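Long-range contacts in genome polyprotein (Chicken sicinivirus JSY, PDB 6QWT), which contributes, through its 3Dpol portion considered here, an RNA-dependent RNA polymerase that probably copies the viral RNA genome: residues Ala73-Phe78 / Asn309-Ser314; Gly205-Gly209 / Ile329-Gly333; Asp321-Trp327 / Ala339-Ile344. Residues are numbered along the deposited sequence.

Contact 1: residues Ala73-Phe78 / Asn309-Ser314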
ATOM      1  N   ALA A  73      21.997  -6.873  -5.883  1.00 21.65           N
ATOM      2  CA  ALA A  73      21.053  -6.310  -4.922  1.00 19.65           C
ATOM      3  C   ALA A  73      20.096  -7.371  -4.405  1.00 19.07           C
ATOM      4  O   ALA A  73      19.755  -7.385  -3.217  1.00 19.15           O
ATOM      5  CB  ALA A  73      20.278  -5.154  -5.555  1.00 16.93           C
ATOM      6  N   VAL A  74      19.654  -8.274  -5.286  1.00 17.97           N
ATOM      7  CA  VAL A  74      18.796  -9.378  -4.861  1.00 22.57           C
ATOM      8  C   VAL A  74      19.498 -10.212  -3.794  1.00 21.15           C
ATOM      9  O   VAL A  74      18.934 -10.495  -2.730  1.00 18.61           O
ATOM     10  CB  VAL A  74      18.385 -10.238  -6.070  1.00 21.77           C
ATOM     11  CG1 VAL A  74      17.668 -11.496  -5.606  1.00 19.13           C
ATOM     12  CG2 VAL A  74      17.514  -9.437  -7.029  1.00 16.76           C
ATOM     13  N   LYS A  75      20.744 -10.607  -4.064  1.00 17.55           N
ATOM     14  CA  LYS A  75      21.496 -11.406  -3.102  1.00 22.92           C
ATOM     15  C   LYS A  75      21.711 -10.647  -1.799  1.00 22.04           C
ATOM     16  O   LYS A  75      21.596 -11.223  -0.712  1.00 21.25           O
ATOM     17  CB  LYS A  75      22.838 -11.823  -3.707  1.00 20.14           C
ATOM     18  CG  LYS A  75      22.714 -12.618  -4.996  1.00 27.22           C
ATOM     19  CD  LYS A  75      21.940 -13.907  -4.771  1.00 25.96           C
ATOM     20  CE  LYS A  75      21.759 -14.679  -6.065  1.00 29.66           C
ATOM     21  NZ  LYS A  75      21.080 -15.982  -5.824  1.00 35.95           N
ATOM     22  N   LEU A  76      22.016  -9.351  -1.889  1.00 20.88           N
ATOM     23  CA  LEU A  76      22.255  -8.558  -0.687  1.00 21.98           C
ATOM     24  C   LEU A  76      21.011  -8.495   0.189  1.00 20.00           C
ATOM     25  O   LEU A  76      21.083  -8.695   1.408  1.00 19.81           O
ATOM     26  CB  LEU A  76      22.713  -7.151  -1.072  1.00 18.43           C
ATOM     27  CG  LEU A  76      23.031  -6.221   0.100  1.00 22.86           C
ATOM     28  CD1 LEU A  76      24.101  -6.836   0.995  1.00 20.00           C
ATOM     29  CD2 LEU A  76      23.465  -4.859  -0.413  1.00 19.35           C
ATOM     30  N   TYR A  77      19.852  -8.223  -0.416  1.00 23.58           N
ATOM     31  CA  TYR A  77      18.620  -8.104   0.360  1.00 16.60           C
ATOM     32  C   TYR A  77      18.273  -9.421   1.048  1.00 19.29           C
ATOM     33  O   TYR A  77      18.031  -9.455   2.259  1.00 18.34           O
ATOM     34  CB  TYR A  77      17.478  -7.640  -0.542  1.00 18.57           C
ATOM     35  CG  TYR A  77      16.129  -7.667   0.138  1.00 21.15           C
ATOM     36  CD1 TYR A  77      15.816  -6.753   1.133  1.00 17.66           C
ATOM     37  CD2 TYR A  77      15.172  -8.614  -0.210  1.00 17.88           C
ATOM     38  CE1 TYR A  77      14.592  -6.775   1.765  1.00 16.25           C
ATOM     39  CE2 TYR A  77      13.939  -8.645   0.419  1.00 21.48           C
ATOM     40  CZ  TYR A  77      13.657  -7.719   1.405  1.00 21.18           C
ATOM     41  OH  TYR A  77      12.438  -7.734   2.046  1.00 21.02           O
ATOM     42  N   PHE A  78      18.261 -10.522   0.295  1.00 17.85           N
ATOM     43  CA  PHE A  78      17.928 -11.810   0.892  1.00 20.50           C
ATOM     44  C   PHE A  78      18.998 -12.301   1.856  1.00 21.76           C
ATOM     45  O   PHE A  78      18.687 -13.096   2.751  1.00 20.00           O
ATOM     46  CB  PHE A  78      17.686 -12.849  -0.197  1.00 19.47           C
ATOM     47  CG  PHE A  78      16.319 -12.766  -0.804  1.00 22.94           C
ATOM     48  CD1 PHE A  78      15.238 -13.378  -0.192  1.00 22.71           C
ATOM     49  CD2 PHE A  78      16.111 -12.057  -1.975  1.00 19.75           C
ATOM     50  CE1 PHE A  78      13.976 -13.295  -0.747  1.00 25.47           C
ATOM     51  CE2 PHE A  78      14.856 -11.969  -2.535  1.00 20.78           C
ATOM     52  CZ  PHE A  78      13.787 -12.592  -1.923  1.00 20.95           C
ATOM     53  N   ASN A 309      12.965  -2.481  -1.852  1.00 21.93           N
ATOM     54  CA  ASN A 309      14.258  -2.708  -1.211  1.00 22.04           C
ATOM     55  C   ASN A 309      15.313  -3.094  -2.240  1.00 23.44           C
ATOM     56  O   ASN A 309      16.416  -2.534  -2.255  1.00 17.30           O
ATOM     57  CB  ASN A 309      14.135  -3.795  -0.140  1.00 16.27           C
ATOM     58  CG  ASN A 309      13.782  -3.238   1.232  1.00 24.52           C
ATOM     59  OD1 ASN A 309      14.624  -3.187   2.135  1.00 19.22           O
ATOM     60  ND2 ASN A 309      12.528  -2.831   1.400  1.00 24.10           N
ATOM     61  N   ILE A 310      14.981  -4.047  -3.120  1.00 18.59           N
ATOM     62  CA  ILE A 310      15.931  -4.515  -4.129  1.00 21.47           C
ATOM     63  C   ILE A 310      16.342  -3.370  -5.047  1.00 22.86           C
ATOM     64  O   ILE A 310      17.528  -3.186  -5.352  1.00 22.08           O
ATOM     65  CB  ILE A 310      15.326  -5.681  -4.935  1.00 21.47           C
ATOM     66  CG1 ILE A 310      14.876  -6.812  -4.006  1.00 20.84           C
ATOM     67  CG2 ILE A 310      16.309  -6.178  -5.981  1.00 17.21           C
ATOM     68  CD1 ILE A 310      15.912  -7.829  -3.719  1.00 24.49           C
ATOM     69  N   SER A 311      15.364  -2.590  -5.510  1.00 21.41           N
ATOM     70  CA  SER A 311      15.653  -1.513  -6.452  1.00 22.36           C
ATOM     71  C   SER A 311      16.564  -0.464  -5.827  1.00 23.16           C
ATOM     72  O   SER A 311      17.553  -0.042  -6.437  1.00 22.34           O
ATOM     73  CB  SER A 311      14.346  -0.889  -6.937  1.00 18.83           C
ATOM     74  OG  SER A 311      13.501  -1.880  -7.491  1.00 22.30           O
ATOM     75  N   LEU A 312      16.249  -0.034  -4.599  1.00 22.86           N
ATOM     76  CA  LEU A 312      17.090   0.943  -3.911  1.00 24.43           C
ATOM     77  C   LEU A 312      18.506   0.419  -3.716  1.00 23.89           C
ATOM     78  O   LEU A 312      19.482   1.137  -3.964  1.00 22.38           O
ATOM     79  CB  LEU A 312      16.474   1.312  -2.563  1.00 19.86           C
ATOM     80  CG  LEU A 312      15.179   2.119  -2.588  1.00 26.60           C
ATOM     81  CD1 LEU A 312      14.435   1.969  -1.264  1.00 25.03           C
ATOM     82  CD2 LEU A 312      15.461   3.586  -2.895  1.00 27.55           C
ATOM     83  N   LEU A 313      18.636  -0.833  -3.269  1.00 21.81           N
ATOM     84  CA  LEU A 313      19.957  -1.418  -3.075  1.00 23.75           C
ATOM     85  C   LEU A 313      20.736  -1.475  -4.387  1.00 21.80           C
ATOM     86  O   LEU A 313      21.951  -1.256  -4.402  1.00 18.67           O
ATOM     87  CB  LEU A 313      19.824  -2.813  -2.460  1.00 19.63           C
ATOM     88  CG  LEU A 313      19.395  -2.859  -0.989  1.00 20.56           C
ATOM     89  CD1 LEU A 313      18.837  -4.224  -0.615  1.00 20.59           C
ATOM     90  CD2 LEU A 313      20.547  -2.497  -0.070  1.00 29.02           C
ATOM     91  N   SER A 314      20.053  -1.752  -5.504  1.00 21.65           N
ATOM     92  CA  SER A 314      20.749  -1.794  -6.788  1.00 21.21           C
ATOM     93  C   SER A 314      21.272  -0.417  -7.182  1.00 24.97           C
ATOM     94  O   SER A 314      22.248  -0.312  -7.935  1.00 23.25           O
ATOM     95  CB  SER A 314      19.831  -2.357  -7.879  1.00 22.36           C
ATOM     96  OG  SER A 314      18.922  -1.378  -8.352  1.00 20.63           O
TER
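Two helices that cross steeply can still pack closely if a small residue sits where they meet, and the palm of this polymerase offers a good example. Helix 298-316, the long palm helix of motif B, meets helix 70-81 from the N-terminal part of the chain at 119°, the local axes approaching to 8.6 Å. A73 is consistent with this close approach: its CB lies 3.4 Å from the backbone O of I310 and 3.4 Å from the backbone N of S314, so a methyl group touches the opposing main chain directly. I310, in the m/m conformation, does the complementary work. Its CD1 reaches 3.5 Å from V74 CA and 3.5 Å from Y77 CB, passing F78 CE2 at 4.4 Å, while its CG2 meets CG2 of V74, a t rotamer, at 3.6 Å. L313 (m/t) spreads its two methyls over neighbouring partners, CD1 at 3.7 Å from Y77 CB and CD2 at 3.8 Å from CD2 of L76 (t/p). With chi1 also t, the Y77 ring extends along the other helix until CE1 lies 3.6 Å from N309 CB. The polar ends of this pair look elsewhere: Y77 OH bonds to the O of Y204 and N309 ND2 to the O of G205, leaving an apolar seam between the helices. At its far end S314 adopts the p rotamer, which turns OG back onto its own helix, where it donates to S311 O at 2.7 Å.

Contact 2: residues Gly205-Gly209 / Ile329-Gly333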
ATOM      1  N   GLY A 205      13.146  -4.765   5.872  1.00 23.16           N
ATOM      2  CA  GLY A 205      12.987  -3.518   5.151  1.00 18.93           C
ATOM      3  C   GLY A 205      11.560  -3.159   4.817  1.00 23.05           C
ATOM      4  O   GLY A 205      11.330  -2.338   3.925  1.00 22.37           O
ATOM      5  N   SER A 206      10.587  -3.744   5.514  1.00 21.29           N
ATOM      6  CA  SER A 206       9.179  -3.547   5.203  1.00 23.26           C
ATOM      7  C   SER A 206       8.417  -3.079   6.435  1.00 21.60           C
ATOM      8  O   SER A 206       8.581  -3.630   7.529  1.00 20.38           O
ATOM      9  CB  SER A 206       8.550  -4.835   4.669  1.00 21.23           C
ATOM     10  OG  SER A 206       7.148  -4.695   4.553  1.00 21.52           O
ATOM     11  N   ALA A 207       7.571  -2.068   6.243  1.00 20.48           N
ATOM     12  CA  ALA A 207       6.699  -1.559   7.289  1.00 21.31           C
ATOM     13  C   ALA A 207       5.269  -2.065   7.154  1.00 26.80           C
ATOM     14  O   ALA A 207       4.395  -1.627   7.908  1.00 26.19           O
ATOM     15  CB  ALA A 207       6.711  -0.029   7.288  1.00 20.22           C
ATOM     16  N   VAL A 208       5.013  -2.978   6.213  1.00 23.34           N
ATOM     17  CA  VAL A 208       3.662  -3.492   6.012  1.00 27.52           C
ATOM     18  C   VAL A 208       3.202  -4.233   7.258  1.00 27.45           C
ATOM     19  O   VAL A 208       3.942  -5.043   7.834  1.00 27.08           O
ATOM     20  CB  VAL A 208       3.618  -4.395   4.771  1.00 28.47           C
ATOM     21  CG1 VAL A 208       2.261  -5.073   4.648  1.00 25.36           C
ATOM     22  CG2 VAL A 208       3.943  -3.587   3.523  1.00 28.81           C
ATOM     23  N   GLY A 209       1.969  -3.958   7.682  1.00 29.29           N
ATOM     24  CA  GLY A 209       1.429  -4.514   8.903  1.00 25.99           C
ATOM     25  C   GLY A 209       1.696  -3.691  10.142  1.00 25.45           C
ATOM     26  O   GLY A 209       1.354  -4.132  11.246  1.00 25.85           O
ATOM     27  N   ILE A 329      16.739   0.287   5.340  1.00 24.04           N
ATOM     28  CA  ILE A 329      15.636   0.697   4.481  1.00 23.54           C
ATOM     29  C   ILE A 329      14.328   0.319   5.163  1.00 21.41           C
ATOM     30  O   ILE A 329      14.240  -0.724   5.821  1.00 22.18           O
ATOM     31  CB  ILE A 329      15.745   0.054   3.080  1.00 22.08           C
ATOM     32  CG1 ILE A 329      16.974   0.592   2.339  1.00 23.10           C
ATOM     33  CG2 ILE A 329      14.488   0.311   2.259  1.00 20.07           C
ATOM     34  CD1 ILE A 329      17.260  -0.104   1.012  1.00 17.97           C
ATOM     35  N   LEU A 330      13.322   1.185   5.039  1.00 21.45           N
ATOM     36  CA  LEU A 330      11.978   0.894   5.527  1.00 21.62           C
ATOM     37  C   LEU A 330      10.981   1.349   4.474  1.00 23.91           C
ATOM     38  O   LEU A 330      10.944   2.531   4.120  1.00 22.08           O
ATOM     39  CB  LEU A 330      11.701   1.580   6.866  1.00 24.92           C
ATOM     40  CG  LEU A 330      10.405   1.171   7.575  1.00 26.18           C
ATOM     41  CD1 LEU A 330      10.464  -0.278   8.040  1.00 23.37           C
ATOM     42  CD2 LEU A 330      10.146   2.098   8.746  1.00 25.11           C
ATOM     43  N   CYS A 331      10.175   0.412   3.982  1.00 22.05           N
ATOM     44  CA  CYS A 331       9.309   0.632   2.837  1.00 24.36           C
ATOM     45  C   CYS A 331       7.875   0.251   3.176  1.00 25.31           C
ATOM     46  O   CYS A 331       7.626  -0.716   3.903  1.00 26.61           O
ATOM     47  CB  CYS A 331       9.786  -0.185   1.623  1.00 25.27           C
ATOM     48  SG  CYS A 331      11.306   0.406   0.850  1.00 28.34           S
ATOM     49  N   TYR A 332       6.936   1.026   2.636  1.00 25.05           N
ATOM     50  CA  TYR A 332       5.522   0.645   2.583  1.00 28.56           C
ATOM     51  C   TYR A 332       5.017   1.070   1.207  1.00 27.81           C
ATOM     52  O   TYR A 332       4.756   2.253   0.979  1.00 32.14           O
ATOM     53  CB  TYR A 332       4.702   1.285   3.700  1.00 27.91           C
ATOM     54  CG  TYR A 332       3.396   0.557   4.003  1.00 32.57           C
ATOM     55  CD1 TYR A 332       3.041   0.233   5.310  1.00 32.26           C
ATOM     56  CD2 TYR A 332       2.523   0.192   2.983  1.00 35.18           C
ATOM     57  CE1 TYR A 332       1.855  -0.434   5.588  1.00 34.28           C
ATOM     58  CE2 TYR A 332       1.340  -0.476   3.250  1.00 35.46           C
ATOM     59  CZ  TYR A 332       1.012  -0.785   4.553  1.00 37.04           C
ATOM     60  OH  TYR A 332      -0.165  -1.447   4.818  1.00 41.51           O
ATOM     61  N   GLY A 333       4.875   0.107   0.302  1.00 29.82           N
ATOM     62  CA  GLY A 333       4.500   0.441  -1.064  1.00 36.60           C
ATOM     63  C   GLY A 333       5.610   1.221  -1.742  1.00 35.42           C
ATOM     64  O   GLY A 333       6.766   0.790  -1.791  1.00 34.90           O
TER
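Where a loop meets the edge of a sheet, small residues let the backbones close up while larger ones interlock. Here loop 205-209 runs beside the strand leading into the YGDD sequence of motif C, which Y332 and G333 begin; the two directions differ by 29°. G205, its positive phi easiest for glycine, brings its CA to 3.1 Å from I329 O in a CA-H...O contact. S206 and C331 form a single bridge: A207 N donates to C331 O at 2.7 Å, and C331 N weakly to G205 O at 3.0 Å. The A207 methyl then fills the hollow between L330 and Y332, its CB 3.8 Å from L330 CD1 and 4.2 Å from Y332 CD1. Next to it V208 CG2 sits over the face of the Y332 ring in a CH-pi contact, 4.0 Å from the centroid and 6° off the normal. Helix 298-316 packs against V208, I329 and C331, F219 of helix 212-222 meets A207 and L330, and strand 335-340 pairs with strand 327-332 within the sheet.

Contact 3: residues Asp321-Trp327 / Ala339-Ile344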
ATOM      1  N   ASP A 321      31.286   4.727  -2.471  1.00 30.63           N
ATOM      2  CA  ASP A 321      31.494   4.723  -1.030  1.00 32.56           C
ATOM      3  C   ASP A 321      30.406   3.977  -0.272  1.00 32.73           C
ATOM      4  O   ASP A 321      30.337   4.089   0.956  1.00 33.36           O
ATOM      5  CB  ASP A 321      31.596   6.158  -0.510  1.00 35.65           C
ATOM      6  CG  ASP A 321      32.704   6.939  -1.182  1.00 37.74           C
ATOM      7  OD1 ASP A 321      32.413   7.997  -1.779  1.00 39.79           O
ATOM      8  OD2 ASP A 321      33.866   6.484  -1.123  1.00 37.32           O
ATOM      9  N   PHE A 322      29.558   3.219  -0.964  1.00 31.14           N
ATOM     10  CA  PHE A 322      28.489   2.497  -0.287  1.00 28.00           C
ATOM     11  C   PHE A 322      29.077   1.414   0.607  1.00 25.13           C
ATOM     12  O   PHE A 322      29.828   0.551   0.142  1.00 29.80           O
ATOM     13  CB  PHE A 322      27.527   1.880  -1.299  1.00 28.49           C
ATOM     14  CG  PHE A 322      26.465   1.012  -0.672  1.00 27.37           C
ATOM     15  CD1 PHE A 322      25.644   1.515   0.326  1.00 26.31           C
ATOM     16  CD2 PHE A 322      26.293  -0.301  -1.073  1.00 26.26           C
ATOM     17  CE1 PHE A 322      24.674   0.723   0.908  1.00 25.02           C
ATOM     18  CE2 PHE A 322      25.320  -1.098  -0.493  1.00 26.46           C
ATOM     19  CZ  PHE A 322      24.510  -0.585   0.497  1.00 25.94           C
ATOM     20  N   ASP A 323      28.740   1.469   1.891  1.00 26.14           N
ATOM     21  CA  ASP A 323      29.103   0.426   2.840  1.00 29.09           C
ATOM     22  C   ASP A 323      27.978  -0.603   2.849  1.00 29.89           C
ATOM     23  O   ASP A 323      26.863  -0.306   3.291  1.00 31.44           O
ATOM     24  CB  ASP A 323      29.335   1.023   4.226  1.00 31.82           C
ATOM     25  CG  ASP A 323      30.019   0.058   5.178  1.00 32.17           C
ATOM     26  OD1 ASP A 323      29.663  -1.140   5.186  1.00 31.14           O
ATOM     27  OD2 ASP A 323      30.908   0.502   5.932  1.00 36.49           O
ATOM     28  N   THR A 324      28.266  -1.810   2.357  1.00 30.65           N
ATOM     29  CA  THR A 324      27.236  -2.836   2.233  1.00 31.82           C
ATOM     30  C   THR A 324      26.751  -3.359   3.575  1.00 33.27           C
ATOM     31  O   THR A 324      25.857  -4.211   3.597  1.00 39.60           O
ATOM     32  CB  THR A 324      27.745  -4.005   1.383  1.00 34.55           C
ATOM     33  OG1 THR A 324      28.886  -4.603   2.011  1.00 34.59           O
ATOM     34  CG2 THR A 324      28.125  -3.523  -0.011  1.00 32.96           C
ATOM     35  N   SER A 325      27.301  -2.871   4.686  1.00 34.84           N
ATOM     36  CA  SER A 325      26.873  -3.282   6.010  1.00 36.38           C
ATOM     37  C   SER A 325      26.267  -2.164   6.844  1.00 37.00           C
ATOM     38  O   SER A 325      25.728  -2.450   7.918  1.00 46.91           O
ATOM     39  CB  SER A 325      28.054  -3.890   6.785  1.00 41.96           C
ATOM     40  OG  SER A 325      28.409  -5.155   6.258  1.00 49.74           O
ATOM     41  N   ALA A 326      26.340  -0.908   6.406  1.00 31.86           N
ATOM     42  CA  ALA A 326      25.874   0.228   7.202  1.00 30.55           C
ATOM     43  C   ALA A 326      24.751   0.928   6.445  1.00 29.45           C
ATOM     44  O   ALA A 326      24.946   1.994   5.858  1.00 25.03           O
ATOM     45  CB  ALA A 326      27.026   1.187   7.517  1.00 33.08           C
ATOM     46  N   TRP A 327      23.563   0.327   6.478  1.00 26.03           N
ATOM     47  CA  TRP A 327      22.404   0.896   5.810  1.00 23.73           C
ATOM     48  C   TRP A 327      21.139   0.294   6.406  1.00 24.58           C
ATOM     49  O   TRP A 327      21.161  -0.809   6.959  1.00 20.53           O
ATOM     50  CB  TRP A 327      22.455   0.645   4.296  1.00 25.65           C
ATOM     51  CG  TRP A 327      22.561  -0.805   3.932  1.00 25.22           C
ATOM     52  CD1 TRP A 327      23.708  -1.522   3.744  1.00 28.19           C
ATOM     53  CD2 TRP A 327      21.479  -1.721   3.723  1.00 27.70           C
ATOM     54  NE1 TRP A 327      23.408  -2.826   3.427  1.00 25.40           N
ATOM     55  CE2 TRP A 327      22.045  -2.973   3.408  1.00 28.71           C
ATOM     56  CE3 TRP A 327      20.087  -1.602   3.770  1.00 26.46           C
ATOM     57  CZ2 TRP A 327      21.266  -4.098   3.142  1.00 28.53           C
ATOM     58  CZ3 TRP A 327      19.315  -2.722   3.504  1.00 24.66           C
ATOM     59  CH2 TRP A 327      19.907  -3.952   3.195  1.00 25.72           C
ATOM     60  N   ALA A 339      18.638   5.186   5.116  1.00 25.21           N
ATOM     61  CA  ALA A 339      19.790   5.849   5.699  1.00 28.41           C
ATOM     62  C   ALA A 339      21.008   4.971   5.466  1.00 26.29           C
ATOM     63  O   ALA A 339      20.930   3.747   5.608  1.00 24.63           O
ATOM     64  CB  ALA A 339      19.580   6.104   7.195  1.00 23.69           C
ATOM     65  N   THR A 340      22.120   5.600   5.096  1.00 27.91           N
ATOM     66  CA  THR A 340      23.383   4.908   4.888  1.00 27.11           C
ATOM     67  C   THR A 340      24.507   5.671   5.574  1.00 26.98           C
ATOM     68  O   THR A 340      24.412   6.880   5.800  1.00 29.94           O
ATOM     69  CB  THR A 340      23.722   4.756   3.395  1.00 21.96           C
ATOM     70  OG1 THR A 340      23.920   6.052   2.814  1.00 27.89           O
ATOM     71  CG2 THR A 340      22.607   4.033   2.649  1.00 22.41           C
ATOM     72  N   VAL A 341      25.571   4.947   5.907  1.00 27.29           N
ATOM     73  CA  VAL A 341      26.803   5.547   6.412  1.00 29.02           C
ATOM     74  C   VAL A 341      27.951   5.076   5.525  1.00 31.64           C
ATOM     75  O   VAL A 341      28.291   3.883   5.545  1.00 29.65           O
ATOM     76  CB  VAL A 341      27.053   5.185   7.886  1.00 32.23           C
ATOM     77  CG1 VAL A 341      28.406   5.719   8.328  1.00 30.69           C
ATOM     78  CG2 VAL A 341      25.948   5.736   8.773  1.00 33.11           C
ATOM     79  N   PRO A 342      28.575   5.958   4.728  1.00 29.96           N
ATOM     80  CA  PRO A 342      28.266   7.387   4.589  1.00 29.12           C
ATOM     81  C   PRO A 342      26.931   7.653   3.893  1.00 30.15           C
ATOM     82  O   PRO A 342      26.397   6.777   3.212  1.00 32.88           O
ATOM     83  CB  PRO A 342      29.430   7.915   3.745  1.00 29.23           C
ATOM     84  CG  PRO A 342      29.895   6.730   2.969  1.00 27.97           C
ATOM     85  CD  PRO A 342      29.728   5.563   3.896  1.00 32.30           C
ATOM     86  N   SER A 343      26.405   8.861   4.072  1.00 26.10           N
ATOM     87  CA  SER A 343      25.081   9.190   3.566  1.00 28.09           C
ATOM     88  C   SER A 343      25.097   9.309   2.047  1.00 33.93           C
ATOM     89  O   SER A 343      25.934  10.015   1.477  1.00 34.85           O
ATOM     90  CB  SER A 343      24.590  10.494   4.194  1.00 30.66           C
ATOM     91  OG  SER A 343      23.324  10.862   3.679  1.00 37.27           O
ATOM     92  N   ILE A 344      24.168   8.617   1.394  1.00 30.17           N
ATOM     93  CA  ILE A 344      23.983   8.702  -0.049  1.00 27.56           C
ATOM     94  C   ILE A 344      22.786   9.603  -0.315  1.00 28.25           C
ATOM     95  O   ILE A 344      21.674   9.326   0.152  1.00 30.14           O
ATOM     96  CB  ILE A 344      23.787   7.313  -0.675  1.00 27.93           C
ATOM     97  CG1 ILE A 344      25.042   6.460  -0.475  1.00 29.90           C
ATOM     98  CG2 ILE A 344      23.451   7.436  -2.154  1.00 28.10           C
ATOM     99  CD1 ILE A 344      24.972   5.093  -1.120  1.00 28.70           C
TER
HETATM  100  O   HOH W   1      30.443   2.820   7.251  1.00 39.17           O
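Several kinds of interaction join the two segments at the open end of the palm hairpin formed by strands 327-332 and 335-340. Among backbone bonds, V341 N donates to A326 O at 3.0 Å, beside the non-hydrogen-bonded pair W327-T340, where W327 CA makes a CA-H...O contact with A339 O at 3.2 Å. Side-chain bonds shape each partner: S325 N donates to D323 OD1 at 3.0 Å, an Asx turn within the type I turn D323-A326, and T340 OG1 donates to P342 O at 2.6 Å, just past the cis peptide before P342, and accepts from I344 N at 2.9 Å. One water donates to both D323 OD2 (2.7 Å) and V341 O (2.9 Å). Apolar contacts add to these: F322 CD1 meets I344 CD1 at 3.9 Å and A326 CB meets V341 CB at 4.0 Å. Behind them lies the end of helix 298-316, whose M316 touches F322, T340 and I344, while R80 of helix 70-81 makes a cation-pi interaction with W327.

Helix 298-316 and strand 327-332, consecutive in the chain, each serve more than one interface. Contacts 1 and 2, with centres about 14 Å apart, meet through N309, whose ND2 lies 2.8 Å from G205 O, a probable hydrogen bond, and 3.5 Å from C331 SG. Contacts 1 and 3, about 13 Å apart between centres, are joined where L313 CD2 packs on W327 CH2 at 3.6 Å and L76 CG approaches W327 CZ2 at 4.1 Å. Contacts 2 and 3, about 19 Å apart between centres, occupy opposite ends of strand 327-332. Contact 2 runs up to the YGDD turn, which carries the catalytic aspartates in this polymerase family; contact 3 lies at the hairpin's open end.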